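Local coordinates for protein class I phosphodiesterase PDEB1 (PDB 2R8Q) that belongs to the class I phosphodiesterases and has a helical catalytic domain that holds a zinc ion, a magnesium ion and bound 3-isobutyl-1-methylxanthine, at residues His241-Leu244 / Val245-Leu249; Ser224-Thr227 / Glu228-Thr231; Pro261-Thr264 / Ser265-Trp268. All coordinates share one frame; numbering follows the deposited sequence.

Contact 1: His241-Leu244 / Val245-Leu249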
loop_
_atom_site.group_PDB
_atom_site.type_symbol
_atom_site.label_atom_id
_atom_site.label_comp_id
_atom_site.label_asym_id
_atom_site.label_seq_id
_atom_site.Cartn_x
_atom_site.Cartn_y
_atom_site.Cartn_z
ATOM N N HIS A 241 6.387 16.379 21.295
ATOM C CA HIS A 241 5.451 17.478 21.469
ATOM C C HIS A 241 5.270 18.192 20.138
ATOM O O HIS A 241 4.144 18.487 19.721
ATOM C CB HIS A 241 5.967 18.470 22.512
ATOM C CG HIS A 241 5.751 18.027 23.924
ATOM N ND1 HIS A 241 5.896 18.877 24.999
ATOM C CD2 HIS A 241 5.381 16.829 24.437
ATOM C CE1 HIS A 241 5.623 18.223 26.114
ATOM N NE2 HIS A 241 5.307 16.978 25.801
ATOM N N ARG A 242 6.382 18.469 19.466
ATOM C CA ARG A 242 6.318 19.152 18.186
ATOM C C ARG A 242 5.633 18.273 17.141
ATOM O O ARG A 242 4.947 18.780 16.250
ATOM C CB ARG A 242 7.721 19.566 17.726
ATOM C CG ARG A 242 8.441 20.469 18.723
ATOM C CD ARG A 242 9.583 21.229 18.064
ATOM N NE ARG A 242 10.428 20.333 17.283
ATOM C CZ ARG A 242 11.313 19.487 17.800
ATOM N NH1 ARG A 242 11.494 19.417 19.114
ATOM N NH2 ARG A 242 12.002 18.685 17.000
ATOM N N ARG A 243 5.802 16.957 17.252
ATOM C CA ARG A 243 5.159 16.057 16.298
ATOM C C ARG A 243 3.646 16.135 16.466
ATOM O O ARG A 243 2.909 16.191 15.480
ATOM C CB ARG A 243 5.621 14.609 16.498
ATOM C CG ARG A 243 5.050 13.640 15.455
ATOM C CD ARG A 243 5.377 14.109 14.039
ATOM N NE ARG A 243 6.778 14.511 13.919
ATOM C CZ ARG A 243 7.787 13.671 13.713
ATOM N NH1 ARG A 243 7.562 12.368 13.587
ATOM N NH2 ARG A 243 9.028 14.134 13.659
ATOM N N LEU A 244 3.181 16.137 17.714
ATOM C CA LEU A 244 1.753 16.222 17.979
ATOM C C LEU A 244 1.220 17.572 17.486
ATOM O O LEU A 244 0.080 17.672 17.032
ATOM C CB LEU A 244 1.475 16.039 19.474
ATOM C CG LEU A 244 0.010 16.088 19.919
ATOM C CD1 LEU A 244 -0.847 15.176 19.053
ATOM C CD2 LEU A 244 -0.074 15.673 21.380
ATOM N N VAL A 245 2.046 18.612 17.568
ATOM C CA VAL A 245 1.635 19.922 17.080
ATOM C C VAL A 245 1.448 19.855 15.564
ATOM O O VAL A 245 0.485 20.406 15.029
ATOM C CB VAL A 245 2.680 21.014 17.425
ATOM C CG1 VAL A 245 2.431 22.267 16.578
ATOM C CG2 VAL A 245 2.588 21.365 18.907
ATOM N N MET A 246 2.360 19.171 14.876
ATOM C CA MET A 246 2.265 19.027 13.424
ATOM C C MET A 246 0.987 18.288 13.046
ATOM O O MET A 246 0.265 18.692 12.128
ATOM C CB MET A 246 3.463 18.246 12.877
ATOM C CG MET A 246 4.798 18.966 12.960
ATOM S SD MET A 246 6.160 17.904 12.392
ATOM C CE MET A 246 5.900 17.955 10.626
ATOM N N GLU A 247 0.708 17.197 13.755
ATOM C CA GLU A 247 -0.479 16.400 13.470
ATOM C C GLU A 247 -1.751 17.191 13.724
ATOM O O GLU A 247 -2.716 17.086 12.973
ATOM C CB GLU A 247 -0.484 15.128 14.323
ATOM C CG GLU A 247 0.709 14.218 14.065
ATOM C CD GLU A 247 0.832 13.106 15.091
ATOM O OE1 GLU A 247 0.260 13.249 16.192
ATOM O OE2 GLU A 247 1.511 12.098 14.805
ATOM N N THR A 248 -1.747 17.984 14.790
ATOM C CA THR A 248 -2.915 18.780 15.126
ATOM C C THR A 248 -3.133 19.884 14.095
ATOM O O THR A 248 -4.275 20.199 13.752
ATOM C CB THR A 248 -2.773 19.382 16.531
ATOM O OG1 THR A 248 -2.535 18.326 17.466
ATOM C CG2 THR A 248 -4.044 20.114 16.932
ATOM N N LEU A 249 -2.043 20.469 13.603
ATOM C CA LEU A 249 -2.149 21.515 12.591
ATOM C C LEU A 249 -2.705 20.967 11.283
ATOM O O LEU A 249 -3.584 21.589 10.685
ATOM C CB LEU A 249 -0.793 22.176 12.327
ATOM C CG LEU A 249 -0.307 23.175 13.380
ATOM C CD1 LEU A 249 1.127 23.569 13.077
ATOM C CD2 LEU A 249 -1.217 24.402 13.394
#
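Glu247 folds back over Arg243 and Leu244, one turn earlier in helix 239-254, and its side chain illustrates how a carboxylate can rest on the aliphatic parts of its neighbours. CB starts near two carbonyl oxygens, 3.7 Å from O of Arg243 and about as far from O of Leu244. CG lies beside its own backbone N (chi1 -61°), which carries it to 3.3 Å from Arg243 O, the same oxygen that accepts the backbone N-H of Glu247. From there the chain runs extended and CD still borders that oxygen, while the carboxylate divides: OE1 meets CD1 of Leu244 at 3.6 Å and OE2 meets CG of Arg243 at 3.9 Å.

The charged end of Arg243 is turned elsewhere. Bends at chi2 and chi3 leave NE 5.9 Å from OE2 of Glu247, with the guanidinium and carboxylate planes 67° apart; NE passes SD of Met246 obliquely at 3.8 Å instead. Helix 197-212 supplies the stronger partners, a salt bridge from NH1 to Asp209 and a cation-pi contact with Tyr202.

Farther round, the O of Leu244 is gripped twice. Thr248 N and Thr248 OG1 approach it from opposite faces of its carbonyl plane, OG1 at 2.7 Å, so the buried hydroxyl is satisfied within the helix. Two further backbone bonds, Val245 N to His241 O and Met246 N to Arg242 O, complete the i to i+4 pattern. The threonine hydroxyl bonded back to a carbonyl one turn earlier is a familiar feature of alpha-helices, here in the all-helical phosphodiesterase catalytic domain.

Contact 2: Ser224-Thr227 / Glu228-Thr231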
loop_
_atom_site.group_PDB
_atom_site.type_symbol
_atom_site.label_atom_id
_atom_site.label_comp_id
_atom_site.label_asym_id
_atom_site.label_seq_id
_atom_site.Cartn_x
_atom_site.Cartn_y
_atom_site.Cartn_z
ATOM N N SER A 224 -7.775 14.377 22.510
ATOM C CA SER A 224 -7.461 13.988 23.883
ATOM C C SER A 224 -5.963 14.107 24.146
ATOM O O SER A 224 -5.543 14.662 25.162
ATOM C CB SER A 224 -7.909 12.546 24.138
ATOM O OG SER A 224 -7.479 12.083 25.411
ATOM N N ARG A 225 -5.158 13.579 23.228
ATOM C CA ARG A 225 -3.714 13.630 23.381
ATOM C C ARG A 225 -3.200 15.063 23.281
ATOM O O ARG A 225 -2.263 15.438 23.987
ATOM C CB ARG A 225 -3.040 12.719 22.347
ATOM C CG ARG A 225 -3.277 11.236 22.648
ATOM C CD ARG A 225 -2.567 10.293 21.689
ATOM N NE ARG A 225 -3.105 10.360 20.335
ATOM C CZ ARG A 225 -2.530 11.018 19.334
ATOM N NH1 ARG A 225 -1.391 11.666 19.535
ATOM N NH2 ARG A 225 -3.094 11.030 18.133
ATOM N N PHE A 226 -3.821 15.866 22.420
ATOM C CA PHE A 226 -3.419 17.263 22.277
ATOM C C PHE A 226 -3.692 18.000 23.583
ATOM O O PHE A 226 -2.883 18.813 24.033
ATOM C CB PHE A 226 -4.206 17.953 21.160
ATOM C CG PHE A 226 -4.002 19.444 21.119
ATOM C CD1 PHE A 226 -2.866 19.991 20.533
ATOM C CD2 PHE A 226 -4.923 20.298 21.720
ATOM C CE1 PHE A 226 -2.647 21.372 20.548
ATOM C CE2 PHE A 226 -4.712 21.678 21.741
ATOM C CZ PHE A 226 -3.573 22.213 21.154
ATOM N N THR A 227 -4.844 17.717 24.182
ATOM C CA THR A 227 -5.232 18.352 25.435
ATOM C C THR A 227 -4.266 17.984 26.559
ATOM O O THR A 227 -3.900 18.835 27.374
ATOM C CB THR A 227 -6.658 17.946 25.834
ATOM O OG1 THR A 227 -7.552 18.230 24.750
ATOM C CG2 THR A 227 -7.106 18.724 27.065
ATOM N N GLU A 228 -3.853 16.718 26.604
ATOM C CA GLU A 228 -2.914 16.273 27.630
ATOM C C GLU A 228 -1.596 17.020 27.436
ATOM O O GLU A 228 -0.912 17.351 28.404
ATOM C CB GLU A 228 -2.689 14.760 27.533
ATOM C CG GLU A 228 -1.725 14.182 28.572
ATOM C CD GLU A 228 -2.099 14.544 30.000
ATOM O OE1 GLU A 228 -3.306 14.549 30.319
ATOM O OE2 GLU A 228 -1.184 14.811 30.808
ATOM N N LEU A 229 -1.245 17.284 26.181
ATOM C CA LEU A 229 -0.021 18.016 25.873
ATOM C C LEU A 229 -0.113 19.395 26.520
ATOM O O LEU A 229 0.846 19.883 27.118
ATOM C CB LEU A 229 0.138 18.164 24.356
ATOM C CG LEU A 229 1.213 19.132 23.858
ATOM C CD1 LEU A 229 2.575 18.661 24.316
ATOM C CD2 LEU A 229 1.159 19.224 22.340
ATOM N N ALA A 230 -1.280 20.016 26.402
ATOM C CA ALA A 230 -1.510 21.337 26.973
ATOM C C ALA A 230 -1.630 21.265 28.494
ATOM O O ALA A 230 -1.266 22.206 29.200
ATOM C CB ALA A 230 -2.775 21.949 26.375
ATOM N N THR A 231 -2.141 20.145 28.992
ATOM C CA THR A 231 -2.311 19.939 30.428
ATOM C C THR A 231 -0.971 19.780 31.141
ATOM O O THR A 231 -0.783 20.281 32.252
ATOM C CB THR A 231 -3.163 18.680 30.711
ATOM O OG1 THR A 231 -4.498 18.890 30.236
ATOM C CG2 THR A 231 -3.197 18.378 32.204
#
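Ser224 and Glu228 open this segment of alpha-helix 219-232, where Glu228 N donates a hydrogen bond to Ser224 O at 3.0 Å, the first of four successive i to i+4 backbone bonds. Here the helix works as an amphipathic one: Phe226 and Leu229 are buried, whereas Ser224, Glu228 and Thr231 are exposed.

Arg225 follows, and its carbonyl oxygen accepts from Leu229 N at 3.0 Å. Its side chain leads off the other way, and NE is bound in a salt bridge to Asp221, one turn back.

Phe226 is next. Its O takes the N-H of Ala230, and its ring passes Leu229 obliquely in a loose apolar contact, CD1 of Phe226 to CD2 of Leu229 at 4.5 Å. The closer approach is at the root of the leucine side chain, with CB of Leu229 3.1 Å from Phe226 O. Away from its own helix, the buried side chain of Phe226 packs on Thr248 of helix 239-254 and on Ile321 and Asn324 of helix 302-324, so that one aromatic side chain joins three helices.

Thr227 closes the walk. Its own OG1 is bonded back to Leu223 O, and CG2 comes to 4.1 Å from OG1 of Thr231, while CB of Ala230 rests against Thr227 O. That carbonyl oxygen has two donors, both from Thr231. Thr231 N lies 2.7 Å from Thr227 O; the hydroxyl OG1 of Thr231, 2.9 Å from Thr227 O, instead comes in from above the carbonyl plane, 47° off it, rather than toward a lone pair.

Contact 3: Pro261-Thr264 / Ser265-Trp268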
loop_
_atom_site.group_PDB
_atom_site.type_symbol
_atom_site.label_atom_id
_atom_site.label_comp_id
_atom_site.label_asym_id
_atom_site.label_seq_id
_atom_site.Cartn_x
_atom_site.Cartn_y
_atom_site.Cartn_z
ATOM N N PRO A 261 -13.944 32.762 5.284
ATOM C CA PRO A 261 -14.989 33.773 5.076
ATOM C C PRO A 261 -16.258 33.057 4.616
ATOM O O PRO A 261 -16.201 32.158 3.781
ATOM C CB PRO A 261 -14.377 34.668 4.009
ATOM C CG PRO A 261 -12.929 34.674 4.413
ATOM C CD PRO A 261 -12.659 33.209 4.716
ATOM N N PHE A 262 -17.402 33.462 5.158
ATOM C CA PHE A 262 -18.661 32.790 4.859
ATOM C C PHE A 262 -18.928 32.298 3.443
ATOM O O PHE A 262 -19.227 31.122 3.246
ATOM C CB PHE A 262 -19.855 33.635 5.301
ATOM C CG PHE A 262 -21.144 32.867 5.296
ATOM C CD1 PHE A 262 -21.369 31.868 6.238
ATOM C CD2 PHE A 262 -22.102 33.091 4.315
ATOM C CE1 PHE A 262 -22.528 31.100 6.202
ATOM C CE2 PHE A 262 -23.267 32.326 4.270
ATOM C CZ PHE A 262 -23.479 31.328 5.216
ATOM N N GLU A 263 -18.847 33.183 2.456
ATOM C CA GLU A 263 -19.118 32.771 1.085
ATOM C C GLU A 263 -18.164 31.687 0.605
ATOM O O GLU A 263 -18.559 30.783 -0.135
ATOM C CB GLU A 263 -19.062 33.978 0.145
ATOM C CG GLU A 263 -20.146 35.010 0.414
ATOM C CD GLU A 263 -21.533 34.393 0.486
ATOM O OE1 GLU A 263 -21.900 33.629 -0.434
ATOM O OE2 GLU A 263 -22.259 34.675 1.463
ATOM N N THR A 264 -16.908 31.775 1.033
ATOM C CA THR A 264 -15.911 30.783 0.653
ATOM C C THR A 264 -16.228 29.472 1.365
ATOM O O THR A 264 -16.204 28.400 0.755
ATOM C CB THR A 264 -14.503 31.265 1.025
ATOM O OG1 THR A 264 -14.220 32.469 0.300
ATOM C CG2 THR A 264 -13.457 30.214 0.682
ATOM N N SER A 265 -16.544 29.568 2.653
ATOM C CA SER A 265 -16.890 28.389 3.442
ATOM C C SER A 265 -18.091 27.692 2.809
ATOM O O SER A 265 -18.140 26.465 2.719
ATOM C CB SER A 265 -17.223 28.797 4.880
ATOM O OG SER A 265 -17.512 27.666 5.683
ATOM N N ARG A 266 -19.053 28.492 2.360
ATOM C CA ARG A 266 -20.267 27.979 1.736
ATOM C C ARG A 266 -19.962 27.209 0.449
ATOM O O ARG A 266 -20.553 26.159 0.189
ATOM C CB ARG A 266 -21.217 29.150 1.459
ATOM C CG ARG A 266 -22.599 28.763 1.007
ATOM C CD ARG A 266 -23.565 29.896 1.335
ATOM N NE ARG A 266 -24.894 29.671 0.784
ATOM C CZ ARG A 266 -25.194 29.788 -0.503
ATOM N NH1 ARG A 266 -24.255 30.131 -1.376
ATOM N NH2 ARG A 266 -26.434 29.568 -0.916
ATOM N N MET A 267 -19.036 27.715 -0.359
ATOM C CA MET A 267 -18.690 27.021 -1.589
ATOM C C MET A 267 -18.017 25.685 -1.292
ATOM O O MET A 267 -18.227 24.708 -2.010
ATOM C CB MET A 267 -17.792 27.886 -2.479
ATOM C CG MET A 267 -18.526 29.056 -3.114
ATOM S SD MET A 267 -17.600 29.816 -4.466
ATOM C CE MET A 267 -18.026 28.712 -5.819
ATOM N N TRP A 268 -17.204 25.636 -0.242
ATOM C CA TRP A 268 -16.559 24.376 0.108
ATOM C C TRP A 268 -17.635 23.393 0.554
ATOM O O TRP A 268 -17.590 22.215 0.206
ATOM C CB TRP A 268 -15.552 24.560 1.247
ATOM C CG TRP A 268 -14.245 25.182 0.856
ATOM C CD1 TRP A 268 -13.714 26.340 1.346
ATOM C CD2 TRP A 268 -13.276 24.655 -0.064
ATOM N NE1 TRP A 268 -12.477 26.567 0.796
ATOM C CE2 TRP A 268 -12.183 25.550 -0.074
ATOM C CE3 TRP A 268 -13.225 23.516 -0.877
ATOM C CZ2 TRP A 268 -11.047 25.341 -0.869
ATOM C CZ3 TRP A 268 -12.092 23.306 -1.672
ATOM C CH2 TRP A 268 -11.019 24.218 -1.658
HETATM O O HOH W 1 -21.188 31.161 -1.249
#
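Phe262 and Arg266 meet through carbon: CE2 of the ring touches CD of the arginine at 3.8 Å. CG of Arg266 anti to the backbone N (chi1 -171°) and an extended chi2 bring CD obliquely to the ring, and the chain then runs on extended to NE. The ring and guanidinium planes are 35° apart. Beside them Glu263 places OE1 at 4.3 Å from Arg266 NH1, well out of the guanidinium plane, so opposite charges lie near each other without a direct bond and probably attract weakly. One water fills the link. It donates to Glu263 OE1 at 2.7 Å and to Glu263 O, and it accepts from Arg266 NH1 at 3.2 Å, lying in plane at the guanidinium edge.

The side chains of Thr264 and Trp268 run alongside each other in the same direction. CG2 of Thr264 comes to 3.8 Å from NE1 of the indole, while CD1 of Trp268 sits 3.3 Å from Thr264 O, the oxygen that also accepts the backbone N-H of Trp268.

Behind these side chains stands the first turn of helix 262-285. Pro261 is its N-cap residue, and Ser265 N bonds to Pro261 O at 2.8 Å, nearly straight at 169°. Farther out, Ser265 OG is bonded to the carbonyl of Asn257, a residue of the 3-isobutyl-1-methylxanthine pocket; Phe262 packs against Trp343 of helix 330-348, and Trp268 meets Phe46 edge-to-face.

The chemistry is therefore divided: one water connects the separated charges of Glu263 and Arg266, while the side chain of Trp268, about 5 Å from the bound 3-isobutyl-1-methylxanthine at the nearest, packs on the pocket residues Tyr99 and Asn257.

Overall arrangement
From the N terminus the order is contact 2, contact 1, contact 3, strictly in series: none nests in or crosses another, and each closes just a turn within its own helix. Contacts 2 and 1 occupy consecutive helices, 219-232 and 239-254, whose side chains pack together, with His241 CG 3.3 Å from Leu229 CD1 and Leu244 CD2 3.4 Å from Arg225 O. Helix 239-254 then runs on to the zinc ligand Asp254, and the following helix, 262-285, starts with contact 3. That contact stands apart, its centre about 27 Å from the centre of contact 1, and ties its helix to helices 45-51 and 330-348 near the ligand pocket.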